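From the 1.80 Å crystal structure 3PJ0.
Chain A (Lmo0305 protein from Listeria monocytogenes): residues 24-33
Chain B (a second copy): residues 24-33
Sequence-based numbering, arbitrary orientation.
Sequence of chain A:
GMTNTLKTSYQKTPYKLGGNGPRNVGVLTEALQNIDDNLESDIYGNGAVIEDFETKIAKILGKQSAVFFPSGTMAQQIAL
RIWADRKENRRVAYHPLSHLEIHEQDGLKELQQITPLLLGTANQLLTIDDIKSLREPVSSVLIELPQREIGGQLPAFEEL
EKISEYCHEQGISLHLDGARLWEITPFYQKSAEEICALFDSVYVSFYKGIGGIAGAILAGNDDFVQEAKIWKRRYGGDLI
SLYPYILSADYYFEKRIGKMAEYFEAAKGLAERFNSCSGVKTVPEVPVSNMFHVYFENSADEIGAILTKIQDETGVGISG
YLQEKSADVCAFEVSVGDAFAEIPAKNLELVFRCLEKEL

Chain A (24-33) NVGVLTEALQ
Chain B 24-33: NVGVLTEALQ

Each stretch is a short helix entered from an extended residue, and the two copies pack side by side with an angle of 138° between their N-to-C directions, closer to antiparallel than to parallel. The axes approach to 11.5 Å, a wide spacing that leaves room for branched side chains between the backbones. The register follows from the CA pairs: Thr A29 CA lies 7.9 Å from Leu B32 CA, and Leu A32 CA lies 8.0 Å from Thr B29 CA. No hydrogen bond crosses the contact, which buries 276 Å² in total and rests on apolar packing.

Along chain B, Asn B24 (phi/psi -129/174, chi1 60°, p) is the N-cap. Its OD1 accepts from Val B27 N at 3.4 Å, a weak bond with an angle of 130° at the hydrogen, while Asn B24 O accepts from the same Val B27 N at 3.0 Å. Val B25 (-57/-33) turns into the helix; its CA-to-CB bond points toward chain A, and chi1 in t places its CG1 4.1 Å from Leu A32 CD2. Its carbonyl starts the helical ladder, Val B25 O receiving Thr B29 N at 3.0 Å. Gly B26 (-49/-33) has no contact with chain A; an ideal CB here would clash with Asn B24 OD1, at 2.9 Å. Val B27 (-59/-44, t) is out of reach of the partner.

Leu B28 (-70/-46), one turn after Val B25, again points toward chain A. Chi1 t and chi2 p place its CD2 3.8 Å from Leu A32 CD1 and 4.2 Å from Leu A28 CD2. Leu A28 has the same t, p rotamer, so the equivalent leucines meet through the same methyl. Thr B29 (-52/-51) points sideways with chi1 m, whereas Thr A29 adopts p and brings its CG2 to 4.2 Å from Leu B32 CD1; both OG1 atoms are hydrogen-bonded elsewhere in the structure. Glu B30 (-59/-40) and Ala B31 (-67/-26) face no part of the other stretch.

Leu B32 (-96/-3; chi1 m, chi2 t) has the largest covered area, 67 Å², against 63 Å² for Leu A32 in the same rotamer. Its CD1 lies 3.8 Å from Leu A28 CD2 and 4.4 Å from Leu A32 CD1, while its CD2 is 4.4 Å from Val A25 CG1. The reciprocal pairs, Val A25 with Leu B32 and Leu A32 with Val B25, and Leu A28 with Leu B32 and Leu A32 with Leu B28, thus reveal a nearly twofold arrangement. Gln B33 (-61/-34, chi1 m) points away, leaving the apolar cluster behind.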

# COMPACT_ATOMS: atom_id res chain seq x y z
N ASN A 24 -17.81 -3.87 -2.97
CA ASN A 24 -17.69 -4.12 -4.41
C ASN A 24 -17.13 -2.93 -5.13
O ASN A 24 -16.90 -1.89 -4.52
CB ASN A 24 -19.06 -4.55 -5.00
CG ASN A 24 -20.17 -3.51 -4.79
OD1 ASN A 24 -19.91 -2.34 -4.58
ND2 ASN A 24 -21.42 -3.97 -4.84
N VAL A 25 -16.89 -3.08 -6.43
CA VAL A 25 -16.28 -1.97 -7.20
C VAL A 25 -17.10 -0.67 -7.21
O VAL A 25 -16.54 0.43 -7.23
CB VAL A 25 -15.92 -2.46 -8.63
CG1 VAL A 25 -15.55 -1.33 -9.54
CG2 VAL A 25 -14.80 -3.53 -8.54
N GLY A 26 -18.42 -0.83 -7.14
CA GLY A 26 -19.37 0.30 -7.00
C GLY A 26 -19.06 1.26 -5.85
O GLY A 26 -19.40 2.43 -5.91
N VAL A 27 -18.38 0.77 -4.82
CA VAL A 27 -18.00 1.64 -3.70
C VAL A 27 -17.03 2.72 -4.22
O VAL A 27 -17.12 3.90 -3.88
CB VAL A 27 -17.35 0.83 -2.58
CG1 VAL A 27 -16.79 1.77 -1.47
CG2 VAL A 27 -18.36 -0.21 -2.00
N LEU A 28 -16.11 2.30 -5.09
CA LEU A 28 -15.13 3.22 -5.69
C LEU A 28 -15.77 4.11 -6.76
O LEU A 28 -15.55 5.32 -6.79
CB LEU A 28 -13.96 2.41 -6.30
CG LEU A 28 -12.82 3.22 -6.98
CD1 LEU A 28 -12.27 4.33 -6.08
CD2 LEU A 28 -11.73 2.30 -7.46
N THR A 29 -16.55 3.52 -7.66
CA THR A 29 -17.16 4.32 -8.74
C THR A 29 -18.08 5.41 -8.13
O THR A 29 -18.07 6.55 -8.60
CB THR A 29 -17.88 3.46 -9.80
OG1 THR A 29 -18.97 2.77 -9.21
CG2 THR A 29 -16.92 2.45 -10.47
N GLU A 30 -18.80 5.09 -7.06
CA GLU A 30 -19.64 6.11 -6.39
C GLU A 30 -18.77 7.27 -5.89
O GLU A 30 -19.12 8.46 -6.07
CB GLU A 30 -20.51 5.55 -5.23
CG GLU A 30 -21.29 6.69 -4.48
CD GLU A 30 -22.15 6.22 -3.31
OE1 GLU A 30 -22.55 5.03 -3.30
OE2 GLU A 30 -22.44 7.04 -2.40
N ALA A 31 -17.63 6.95 -5.28
CA ALA A 31 -16.73 7.97 -4.77
C ALA A 31 -16.17 8.87 -5.87
O ALA A 31 -15.85 10.03 -5.60
CB ALA A 31 -15.56 7.34 -3.96
N LEU A 32 -16.05 8.35 -7.08
CA LEU A 32 -15.47 9.12 -8.20
C LEU A 32 -16.49 9.94 -8.98
O LEU A 32 -16.12 10.65 -9.91
CB LEU A 32 -14.74 8.20 -9.16
CG LEU A 32 -13.51 7.50 -8.59
CD1 LEU A 32 -12.91 6.59 -9.70
CD2 LEU A 32 -12.51 8.52 -8.07
N GLN A 33 -17.77 9.86 -8.60
CA GLN A 33 -18.81 10.55 -9.38
C GLN A 33 -18.56 12.04 -9.49
O GLN A 33 -18.75 12.60 -10.57
CB GLN A 33 -20.20 10.29 -8.79
CG GLN A 33 -20.65 8.84 -9.04
CD GLN A 33 -22.02 8.52 -8.53
OE1 GLN A 33 -22.48 9.10 -7.55
NE2 GLN A 33 -22.66 7.51 -9.16
N ASN B 24 -3.63 11.28 -14.26
CA ASN B 24 -4.79 11.92 -13.65
C ASN B 24 -5.87 10.87 -13.32
O ASN B 24 -5.72 9.68 -13.61
CB ASN B 24 -5.32 13.05 -14.53
CG ASN B 24 -5.75 12.57 -15.93
OD1 ASN B 24 -6.14 11.40 -16.11
ND2 ASN B 24 -5.69 13.48 -16.92
N VAL B 25 -6.93 11.30 -12.63
CA VAL B 25 -7.99 10.40 -12.20
C VAL B 25 -8.62 9.65 -13.38
O VAL B 25 -9.01 8.49 -13.26
CB VAL B 25 -9.02 11.16 -11.32
CG1 VAL B 25 -10.26 10.31 -11.04
CG2 VAL B 25 -8.35 11.58 -10.03
N GLY B 26 -8.67 10.31 -14.53
CA GLY B 26 -9.11 9.69 -15.78
C GLY B 26 -8.47 8.36 -16.10
O GLY B 26 -9.10 7.51 -16.76
N VAL B 27 -7.21 8.18 -15.71
CA VAL B 27 -6.54 6.91 -15.93
C VAL B 27 -7.34 5.78 -15.23
O VAL B 27 -7.54 4.69 -15.76
CB VAL B 27 -5.05 6.94 -15.42
CG1 VAL B 27 -4.39 5.55 -15.51
CG2 VAL B 27 -4.22 7.99 -16.19
N LEU B 28 -7.76 6.04 -14.00
CA LEU B 28 -8.57 5.09 -13.25
C LEU B 28 -9.96 4.97 -13.85
O LEU B 28 -10.48 3.85 -13.99
CB LEU B 28 -8.65 5.51 -11.78
CG LEU B 28 -9.45 4.63 -10.80
CD1 LEU B 28 -8.99 3.15 -10.75
CD2 LEU B 28 -9.37 5.22 -9.41
N THR B 29 -10.58 6.10 -14.16
CA THR B 29 -11.94 6.09 -14.73
C THR B 29 -12.02 5.16 -15.95
O THR B 29 -12.90 4.29 -16.03
CB THR B 29 -12.41 7.51 -15.14
OG1 THR B 29 -12.51 8.31 -13.96
CG2 THR B 29 -13.80 7.47 -15.84
N GLU B 30 -11.08 5.34 -16.88
CA GLU B 30 -11.05 4.54 -18.11
C GLU B 30 -10.91 3.04 -17.82
O GLU B 30 -11.56 2.21 -18.45
CB GLU B 30 -9.90 5.01 -19.03
CG GLU B 30 -9.71 4.12 -20.27
CD GLU B 30 -8.59 4.56 -21.19
OE1 GLU B 30 -8.12 5.73 -21.11
OE2 GLU B 30 -8.15 3.71 -22.00
N ALA B 31 -10.09 2.69 -16.83
CA ALA B 31 -9.86 1.29 -16.49
C ALA B 31 -11.08 0.61 -15.93
O ALA B 31 -11.21 -0.62 -16.05
CB ALA B 31 -8.66 1.16 -15.50
N LEU B 32 -11.98 1.38 -15.33
CA LEU B 32 -13.20 0.84 -14.69
C LEU B 32 -14.46 0.85 -15.54
O LEU B 32 -15.47 0.28 -15.13
CB LEU B 32 -13.49 1.63 -13.41
CG LEU B 32 -12.40 1.60 -12.33
CD1 LEU B 32 -12.79 2.41 -11.10
CD2 LEU B 32 -12.14 0.15 -11.93
N GLN B 33 -14.40 1.39 -16.76
CA GLN B 33 -15.61 1.59 -17.57
C GLN B 33 -16.34 0.31 -17.90
O GLN B 33 -17.58 0.31 -17.95
CB GLN B 33 -15.32 2.37 -18.87
CG GLN B 33 -14.99 3.83 -18.64
CD GLN B 33 -14.89 4.63 -19.93
OE1 GLN B 33 -13.98 4.43 -20.73
NE2 GLN B 33 -15.83 5.57 -20.12